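Local coordinates for protein oxidoreductase, Gfo/Idh/MocA family (Pseudomonas syringae pv. tomato, PDB 3DTY) that probably acts as a nucleotide-dependent oxidoreductase of the Gfo/Idh/MocA family and binds magnesium, pairing a Rossmann-type domain, probably for NAD(P), with a C-terminal alpha/beta domain, at residues P12-M17 and G85-S90; H135-G140 and A347-D352; L163-M168 and I277-S282. All coordinates share one frame; numbering follows the deposited sequence.

Interaction 1: P12-M17 and G85-S90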
loop_
_atom_site.group_PDB
_atom_site.type_symbol
_atom_site.label_atom_id
_atom_site.label_comp_id
_atom_site.label_asym_id
_atom_site.label_seq_id
_atom_site.Cartn_x
_atom_site.Cartn_y
_atom_site.Cartn_z
ATOM N N PRO A 12 8.135 22.547 36.125
ATOM C CA PRO A 12 7.454 21.272 35.883
ATOM C C PRO A 12 6.319 21.093 36.895
ATOM O O PRO A 12 6.470 21.396 38.079
ATOM C CB PRO A 12 8.564 20.242 36.074
ATOM C CG PRO A 12 9.785 20.985 35.620
ATOM C CD PRO A 12 9.592 22.356 36.241
ATOM N N ILE A 13 5.178 20.614 36.424
ATOM C CA ILE A 13 4.036 20.407 37.301
ATOM C C ILE A 13 4.272 19.229 38.255
ATOM O O ILE A 13 4.576 18.115 37.821
ATOM C CB ILE A 13 2.766 20.168 36.463
ATOM C CG1 ILE A 13 2.547 21.365 35.530
ATOM C CG2 ILE A 13 1.559 19.966 37.377
ATOM C CD1 ILE A 13 1.337 21.230 34.610
ATOM N N ARG A 14 4.161 19.491 39.557
ATOM C CA ARG A 14 4.351 18.452 40.568
ATOM C C ARG A 14 3.294 17.395 40.293
ATOM O O ARG A 14 2.092 17.623 40.462
ATOM C CB ARG A 14 4.228 19.050 41.974
ATOM C CG ARG A 14 5.367 20.029 42.297
ATOM C CD ARG A 14 5.325 20.515 43.744
ATOM N NE ARG A 14 4.093 21.233 44.058
ATOM C CZ ARG A 14 3.834 22.486 43.697
ATOM N NH1 ARG A 14 4.723 23.182 43.005
ATOM N NH2 ARG A 14 2.678 23.041 44.027
ATOM N N TRP A 15 3.774 16.227 39.881
ATOM C CA TRP A 15 2.921 15.133 39.449
ATOM C C TRP A 15 3.024 13.823 40.222
ATOM O O TRP A 15 4.040 13.527 40.853
ATOM C CB TRP A 15 3.241 14.909 37.969
ATOM C CG TRP A 15 2.400 13.949 37.244
ATOM C CD1 TRP A 15 1.048 14.009 37.058
ATOM C CD2 TRP A 15 2.859 12.814 36.516
ATOM N NE1 TRP A 15 0.638 12.978 36.249
ATOM C CE2 TRP A 15 1.730 12.227 35.901
ATOM C CE3 TRP A 15 4.120 12.232 36.320
ATOM C CZ2 TRP A 15 1.822 11.089 35.102
ATOM C CZ3 TRP A 15 4.211 11.095 35.519
ATOM C CH2 TRP A 15 3.066 10.537 34.921
ATOM N N ALA A 16 1.950 13.042 40.154
ATOM C CA ALA A 16 1.871 11.747 40.810
ATOM C C ALA A 16 1.037 10.781 39.973
ATOM O O ALA A 16 0.320 11.182 39.060
ATOM C CB ALA A 16 1.245 11.890 42.190
HETATM N N MSE A 17 1.158 9.499 40.292
HETATM C CA MSE A 17 0.402 8.462 39.615
HETATM C C MSE A 17 -0.220 7.524 40.643
HETATM O O MSE A 17 0.327 7.302 41.726
HETATM C CB MSE A 17 1.297 7.639 38.673
HETATM C CG MSE A 17 1.491 8.242 37.296
HETATM SE SE MSE A 17 2.084 6.936 35.960
HETATM C CE MSE A 17 0.354 6.367 35.321
ATOM N N GLY A 85 3.452 19.914 47.575
ATOM C CA GLY A 85 2.600 18.765 47.325
ATOM C C GLY A 85 2.171 18.674 45.870
ATOM O O GLY A 85 2.162 19.674 45.149
ATOM N N ILE A 86 1.812 17.474 45.432
ATOM C CA ILE A 86 1.394 17.275 44.049
ATOM C C ILE A 86 0.307 18.248 43.605
ATOM O O ILE A 86 -0.553 18.655 44.397
ATOM C CB ILE A 86 0.884 15.836 43.812
ATOM C CG1 ILE A 86 -0.214 15.491 44.821
ATOM C CG2 ILE A 86 2.042 14.858 43.907
ATOM C CD1 ILE A 86 -0.928 14.166 44.518
ATOM N N GLN A 87 0.365 18.619 42.331
ATOM C CA GLN A 87 -0.603 19.530 41.732
ATOM C C GLN A 87 -1.531 18.748 40.815
ATOM O O GLN A 87 -2.651 19.175 40.529
ATOM C CB GLN A 87 0.114 20.600 40.907
ATOM C CG GLN A 87 0.914 21.590 41.722
ATOM C CD GLN A 87 1.879 22.381 40.867
ATOM O OE1 GLN A 87 2.906 21.865 40.428
ATOM N NE2 GLN A 87 1.549 23.639 40.616
ATOM N N ALA A 88 -1.056 17.595 40.357
ATOM C CA ALA A 88 -1.831 16.766 39.447
ATOM C C ALA A 88 -1.581 15.276 39.656
ATOM O O ALA A 88 -0.546 14.875 40.191
ATOM C CB ALA A 88 -1.498 17.150 38.014
ATOM N N VAL A 89 -2.535 14.458 39.226
ATOM C CA VAL A 89 -2.402 13.012 39.368
ATOM C C VAL A 89 -2.977 12.254 38.173
ATOM O O VAL A 89 -4.016 12.626 37.623
ATOM C CB VAL A 89 -3.098 12.510 40.664
ATOM C CG1 VAL A 89 -4.583 12.847 40.632
ATOM C CG2 VAL A 89 -2.908 11.017 40.816
ATOM N N SER A 90 -2.277 11.202 37.764
ATOM C CA SER A 90 -2.723 10.364 36.659
ATOM C C SER A 90 -3.144 9.031 37.258
ATOM O O SER A 90 -2.391 8.410 38.002
ATOM C CB SER A 90 -1.596 10.166 35.646
ATOM O OG SER A 90 -1.355 11.367 34.930
HETATM O O HOH W 1 5.049 23.428 39.258
#
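Trp-15 and Ser-90 mark the tightly packed end of this parallel strand pair, Arg-14 and Gln-87 its wetter end. The axes of 13-17 and 88-90 approach to 4.6 Å, their N-to-C directions 28° apart, and Trp-15/Ala-88, Ala-16/Val-89 and Met-17/Ser-90 face each other in sequence. At the buried end the indole swings anti to its backbone N (chi1 -173°), which lays its edge over the neighbouring strand: NE1 donates to Ser-90 OG at 2.9 Å, with the oxygen in the ring plane. That hydroxyl has a second partner, Tyr-338 OH of helix 330-349. On the other face of the sheet, Ala-16 CB sits 3.5 Å from Ile-86 CG2, a close methyl-to-methyl contact. Ser-90 N binds Ala-16 O, whereas Ala-16 N to Ala-88 O is a weak bond.

Toward the partly exposed end, side-chain bonds join the main-chain ones. Arg-14 N donates to Gln-87 OE1 at 2.8 Å, while Arg-14 O takes two backbone donors, Gln-87 N (2.7 Å) and Ala-88 N. The Arg-14 chain, bent at chi3, brings NE to Gly-85 O (2.7 Å); the acceptor lies in the guanidinium plane, but NE stands above the carbonyl plane. The Gln-87 amide covers one guanidinium face, the two planes only 6° apart and CD 3.2 Å above, displaced from the centre of the group. A water lies within hydrogen-bonding distance of both Pro-12 O and Gln-87 OE1.

Strand 13-17 is thus fixed in the Rossmann-type sheet by both edges of its backbone, since strand 40-46 bonds Ile-13, Trp-15 and Met-17. The chemistry implies that the Gln-87 side chain takes the place of a strand carbonyl, accepting from Arg-14 N while stacking on the charged group beside it.

Interaction 2: H135-G140 and A347-D352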
loop_
_atom_site.group_PDB
_atom_site.type_symbol
_atom_site.label_atom_id
_atom_site.label_comp_id
_atom_site.label_asym_id
_atom_site.label_seq_id
_atom_site.Cartn_x
_atom_site.Cartn_y
_atom_site.Cartn_z
ATOM N N HIS A 135 -14.440 22.612 41.920
ATOM C CA HIS A 135 -13.078 22.719 42.407
ATOM C C HIS A 135 -12.130 23.337 41.394
ATOM O O HIS A 135 -10.935 23.460 41.650
ATOM C CB HIS A 135 -12.599 21.332 42.825
ATOM C CG HIS A 135 -13.342 20.781 44.006
ATOM N ND1 HIS A 135 -13.127 21.228 45.286
ATOM C CD2 HIS A 135 -14.325 19.854 44.081
ATOM C CE1 HIS A 135 -13.950 20.595 46.113
ATOM N NE2 HIS A 135 -14.683 19.761 45.407
ATOM N N ASN A 136 -12.671 23.724 40.243
ATOM C CA ASN A 136 -11.888 24.347 39.183
ATOM C C ASN A 136 -10.591 23.591 38.870
ATOM O O ASN A 136 -9.506 24.170 38.885
ATOM C CB ASN A 136 -11.561 25.795 39.565
ATOM C CG ASN A 136 -10.939 26.569 38.419
ATOM O OD1 ASN A 136 -11.507 26.641 37.329
ATOM N ND2 ASN A 136 -9.767 27.151 38.658
ATOM N N ARG A 137 -10.717 22.297 38.590
ATOM C CA ARG A 137 -9.574 21.444 38.257
ATOM C C ARG A 137 -9.948 20.648 37.018
ATOM O O ARG A 137 -11.093 20.224 36.883
ATOM C CB ARG A 137 -9.262 20.489 39.417
ATOM C CG ARG A 137 -8.638 21.169 40.619
ATOM C CD ARG A 137 -7.237 21.667 40.285
ATOM N NE ARG A 137 -6.621 22.343 41.418
ATOM C CZ ARG A 137 -6.919 23.578 41.801
ATOM N NH1 ARG A 137 -7.822 24.279 41.129
ATOM N NH2 ARG A 137 -6.325 24.106 42.867
ATOM N N ILE A 138 -8.996 20.442 36.112
ATOM C CA ILE A 138 -9.307 19.707 34.893
ATOM C C ILE A 138 -9.326 18.198 35.107
ATOM O O ILE A 138 -8.814 17.678 36.106
ATOM C CB ILE A 138 -8.293 19.995 33.740
ATOM C CG1 ILE A 138 -7.012 19.186 33.950
ATOM C CG2 ILE A 138 -7.953 21.478 33.685
ATOM C CD1 ILE A 138 -6.174 19.028 32.681
ATOM N N VAL A 139 -9.935 17.511 34.147
ATOM C CA VAL A 139 -10.012 16.061 34.135
ATOM C C VAL A 139 -9.733 15.630 32.701
ATOM O O VAL A 139 -10.634 15.583 31.863
ATOM C CB VAL A 139 -11.401 15.537 34.554
ATOM C CG1 VAL A 139 -11.443 14.028 34.403
ATOM C CG2 VAL A 139 -11.696 15.921 36.005
ATOM N N GLY A 140 -8.469 15.353 32.413
ATOM C CA GLY A 140 -8.118 14.915 31.079
ATOM C C GLY A 140 -8.332 13.419 30.987
ATOM O O GLY A 140 -8.180 12.712 31.982
ATOM N N ALA A 347 -3.873 27.236 32.333
ATOM C CA ALA A 347 -4.876 28.236 31.988
ATOM C C ALA A 347 -5.944 28.251 33.076
ATOM O O ALA A 347 -6.421 29.315 33.480
ATOM C CB ALA A 347 -5.506 27.914 30.646
ATOM N N THR A 348 -6.309 27.061 33.544
ATOM C CA THR A 348 -7.313 26.918 34.591
ATOM C C THR A 348 -6.822 27.558 35.884
ATOM O O THR A 348 -7.580 28.251 36.559
ATOM C CB THR A 348 -7.634 25.430 34.876
ATOM O OG1 THR A 348 -8.266 24.848 33.731
ATOM C CG2 THR A 348 -8.568 25.304 36.072
ATOM N N ASP A 349 -5.556 27.323 36.226
ATOM C CA ASP A 349 -4.976 27.882 37.443
ATOM C C ASP A 349 -4.866 29.392 37.347
ATOM O O ASP A 349 -4.769 30.085 38.354
ATOM C CB ASP A 349 -3.592 27.279 37.717
ATOM C CG ASP A 349 -3.666 25.825 38.175
ATOM O OD1 ASP A 349 -4.720 25.418 38.707
ATOM O OD2 ASP A 349 -2.667 25.093 38.021
ATOM N N ARG A 350 -4.894 29.895 36.121
ATOM C CA ARG A 350 -4.802 31.325 35.864
ATOM C C ARG A 350 -6.206 31.935 35.796
ATOM O O ARG A 350 -6.356 33.152 35.733
ATOM C CB ARG A 350 -4.068 31.550 34.537
ATOM C CG ARG A 350 -2.817 32.403 34.633
ATOM C CD ARG A 350 -1.926 32.197 33.416
ATOM N NE ARG A 350 -2.628 32.460 32.163
ATOM C CZ ARG A 350 -2.603 31.645 31.113
ATOM N NH1 ARG A 350 -1.914 30.512 31.166
ATOM N NH2 ARG A 350 -3.261 31.958 30.008
ATOM N N SER A 351 -7.226 31.081 35.817
ATOM C CA SER A 351 -8.618 31.523 35.736
ATOM C C SER A 351 -8.839 32.208 34.390
ATOM O O SER A 351 -9.602 33.168 34.281
ATOM C CB SER A 351 -8.947 32.497 36.878
ATOM O OG SER A 351 -8.780 31.883 38.146
ATOM N N ASP A 352 -8.161 31.694 33.364
ATOM C CA ASP A 352 -8.244 32.243 32.013
ATOM C C ASP A 352 -9.137 31.385 31.112
ATOM O O ASP A 352 -8.647 30.522 30.380
ATOM C CB ASP A 352 -6.839 32.320 31.420
ATOM C CG ASP A 352 -6.749 33.276 30.254
ATOM O OD1 ASP A 352 -7.778 33.489 29.580
ATOM O OD2 ASP A 352 -5.641 33.799 30.009
#
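Asn-136 and Thr-348 make a small, partly buried contact between two helix ends, where the turn after helix 122-134 meets the C-terminal end of helix 330-349; it buries 205 Å² in all. The two side chains run alongside each other, head to tail. With CG anti to its backbone N (chi1 -171°), Asn-136 extends across the Thr-348 methyl and delivers ND2 to Thr-348 O at 3.2 Å. The acceptor is near the amide plane, yet ND2 arrives from above the carbonyl plane. Ser-351 N reaches that oxygen from the opposite face, so the carbonyl is gripped from both sides.

Thr-348 divides its two branches between neighbours. CG2 points at Asn-136, 3.2 Å from its O and 3.4 Å from ND2, while OG1 lies 3.4 Å from Ile-138 CG2; the hydroxyl's polar partner is Ala-344 O, one turn back in its own helix. Ile-138 also packs on Ala-344 and Met-345, carrying the apolar side of the contact along that helix.

Arg-137 heads away at its root but bends at chi2, bringing NH1 back to the carbonyl O of Asn-136 at 2.8 Å, with that oxygen in the guanidinium plane. NE binds Gly-109 O.

Both helix ends are Schellman motifs. Asn-136 and Ser-351 each have positive phi; Arg-137 N bonds back to Ser-132 O and Asn-136 N to His-133 O, as Asp-352 N does to Ala-347 O and Ser-351 N to Thr-348 O. Asp-352 then serves as N-cap of helix 353-357, its OD1 accepting from Ala-355 N. Two Schellman C-caps thus meet where edge strand 139-141 of the Rossmann-type sheet lies against helix 330-349, from the C-terminal part of the chain.

Interaction 3: L163-M168 and I277-S282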
loop_
_atom_site.group_PDB
_atom_site.type_symbol
_atom_site.label_atom_id
_atom_site.label_comp_id
_atom_site.label_asym_id
_atom_site.label_seq_id
_atom_site.Cartn_x
_atom_site.Cartn_y
_atom_site.Cartn_z
ATOM N N LEU A 163 -13.977 19.353 2.305
ATOM C CA LEU A 163 -14.793 18.191 1.978
ATOM C C LEU A 163 -16.200 18.577 1.550
ATOM O O LEU A 163 -17.013 17.710 1.223
ATOM C CB LEU A 163 -14.869 17.251 3.188
ATOM C CG LEU A 163 -13.721 16.273 3.466
ATOM C CD1 LEU A 163 -12.389 16.985 3.496
ATOM C CD2 LEU A 163 -13.987 15.580 4.789
ATOM N N GLY A 164 -16.480 19.879 1.527
ATOM C CA GLY A 164 -17.820 20.324 1.192
ATOM C C GLY A 164 -18.678 19.993 2.408
ATOM O O GLY A 164 -18.197 20.047 3.540
ATOM N N ASP A 165 -19.938 19.643 2.194
ATOM C CA ASP A 165 -20.804 19.294 3.312
ATOM C C ASP A 165 -20.550 17.855 3.761
ATOM O O ASP A 165 -20.586 16.937 2.945
ATOM C CB ASP A 165 -22.268 19.438 2.910
ATOM C CG ASP A 165 -22.620 20.851 2.495
ATOM O OD1 ASP A 165 -22.446 21.770 3.316
ATOM O OD2 ASP A 165 -23.074 21.034 1.348
ATOM N N VAL A 166 -20.298 17.662 5.053
ATOM C CA VAL A 166 -20.053 16.323 5.588
ATOM C C VAL A 166 -21.325 15.484 5.508
ATOM O O VAL A 166 -22.392 15.922 5.930
ATOM C CB VAL A 166 -19.580 16.382 7.055
ATOM C CG1 VAL A 166 -19.563 14.971 7.661
ATOM C CG2 VAL A 166 -18.197 17.005 7.122
ATOM N N ARG A 167 -21.198 14.271 4.977
ATOM C CA ARG A 167 -22.330 13.373 4.803
ATOM C C ARG A 167 -22.225 12.105 5.632
ATOM O O ARG A 167 -23.228 11.590 6.122
ATOM C CB ARG A 167 -22.469 12.999 3.326
ATOM C CG ARG A 167 -22.894 14.163 2.453
ATOM C CD ARG A 167 -22.945 13.788 0.989
ATOM N NE ARG A 167 -23.571 14.856 0.217
ATOM C CZ ARG A 167 -23.665 14.878 -1.105
ATOM N NH1 ARG A 167 -23.160 13.890 -1.830
ATOM N NH2 ARG A 167 -24.302 15.880 -1.698
HETATM N N MSE A 168 -21.009 11.591 5.766
HETATM C CA MSE A 168 -20.780 10.384 6.542
HETATM C C MSE A 168 -19.458 10.394 7.293
HETATM O O MSE A 168 -18.453 10.921 6.818
HETATM C CB MSE A 168 -20.816 9.149 5.643
HETATM C CG MSE A 168 -22.178 8.797 5.100
HETATM SE SE MSE A 168 -21.920 7.633 3.600
HETATM C CE MSE A 168 -21.724 9.012 2.276
ATOM N N ILE A 277 -16.548 11.472 4.962
ATOM C CA ILE A 277 -17.046 11.640 3.598
ATOM C C ILE A 277 -17.941 12.863 3.410
ATOM O O ILE A 277 -19.011 12.964 4.013
ATOM C CB ILE A 277 -17.840 10.385 3.170
ATOM C CG1 ILE A 277 -16.972 9.140 3.370
ATOM C CG2 ILE A 277 -18.279 10.506 1.718
ATOM C CD1 ILE A 277 -17.687 7.833 3.094
ATOM N N GLY A 278 -17.496 13.789 2.565
ATOM C CA GLY A 278 -18.276 14.990 2.299
ATOM C C GLY A 278 -18.766 15.020 0.860
ATOM O O GLY A 278 -18.430 14.142 0.067
ATOM N N SER A 279 -19.555 16.031 0.519
ATOM C CA SER A 279 -20.099 16.169 -0.827
ATOM C C SER A 279 -19.032 16.394 -1.893
ATOM O O SER A 279 -19.250 16.090 -3.060
ATOM C CB SER A 279 -21.100 17.333 -0.866
ATOM O OG SER A 279 -20.511 18.534 -0.382
ATOM N N ARG A 280 -17.878 16.922 -1.489
ATOM C CA ARG A 280 -16.799 17.217 -2.429
ATOM C C ARG A 280 -15.599 16.277 -2.357
ATOM O O ARG A 280 -14.963 15.986 -3.368
ATOM C CB ARG A 280 -16.319 18.662 -2.221
ATOM C CG ARG A 280 -15.022 19.012 -2.948
ATOM C CD ARG A 280 -14.670 20.496 -2.809
ATOM N NE ARG A 280 -13.481 20.866 -3.576
ATOM C CZ ARG A 280 -12.231 20.748 -3.130
ATOM N NH1 ARG A 280 -12.006 20.267 -1.914
ATOM N NH2 ARG A 280 -11.210 21.120 -3.894
ATOM N N ALA A 281 -15.286 15.801 -1.160
ATOM C CA ALA A 281 -14.135 14.938 -0.996
ATOM C C ALA A 281 -14.192 14.178 0.310
ATOM O O ALA A 281 -15.039 14.439 1.166
ATOM C CB ALA A 281 -12.872 15.769 -1.039
ATOM N N SER A 282 -13.265 13.242 0.449
ATOM C CA SER A 282 -13.160 12.430 1.646
ATOM C C SER A 282 -11.734 12.515 2.171
ATOM O O SER A 282 -10.813 12.896 1.435
ATOM C CB SER A 282 -13.454 10.958 1.333
ATOM O OG SER A 282 -14.786 10.743 0.937
HETATM O O HOH W 2 -20.415 12.701 -1.211
#
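Arg-167 lays its guanidinium flat over Ser-279, while Met-168 and Ile-277 meet on the sheet face they share. The arginine chain is extended from CG to NE, and Ser-279 CB stands 3.4 Å above the guanidinium plane, nearer its margin than its middle. Arg-167 NH1 bonds Ser-179 O of the second subunit and, weakly, a water that donates to Gly-278 O. Ser-279 turns OG between its backbone N and carbonyl carbon (chi1 54°), presenting the hydroxyl to Asp-165 N at 2.9 Å; its own N donates to Asp-165 O at 2.8 Å. One residue thus clasps both main-chain polar groups of Asp-165.

The selenomethionine Met-168 crosses Ile-277 obliquely, bending at chi3 to set CE 3.8 Å from CG2. In the backbone, Ile-277 O accepts from both Arg-167 N (2.7 Å) and Met-168 N (3.0 Å), each donor in the carbonyl plane: a classic beta bulge. Ile-277 N returns a bond to Met-168 O. Val-166 and Gly-278 form the non-hydrogen-bonded pair, their CA atoms 4.0 Å apart. Beyond it, Leu-163 directs CG at Ala-281 O (3.2 Å), and its own O receives Arg-280 N. Glycine suits position 278, because a CB there would run into Leu-163 O.

The contact joins the start of strand 166-174 to the tight turn between strands 272-278 and 281-286 of the large mixed sheet. Strand 256-262 flanks 166-174 on its other edge, Leu-163 reaches Phe-295 of strand 292-297, and Tyr-246 and Asn-265 of the second subunit cover Met-168 and Ile-277.

How the interactions relate
From the N terminus, interaction 1 closes first, joining 12-17 to 85-90 across 67 intervening residues within the Rossmann-type sheet. Interaction 2 opens afterwards at 135-140, on one edge strand of that sheet, and closes only at 347-352. Interaction 3, from 163-168 to 277-282, falls wholly within this long loop, so no two closures cross. Interactions 1 and 2 have centres about 14 Å apart without touching; helix 330-349 packs on interaction 1 through Ala-342 and Met-345, and its C-terminal end forms one side of interaction 2. Interaction 3 lies about 43 Å from interaction 1 between centres, in the mixed sheet facing the second subunit. Interaction 2 alone spans the two family regions.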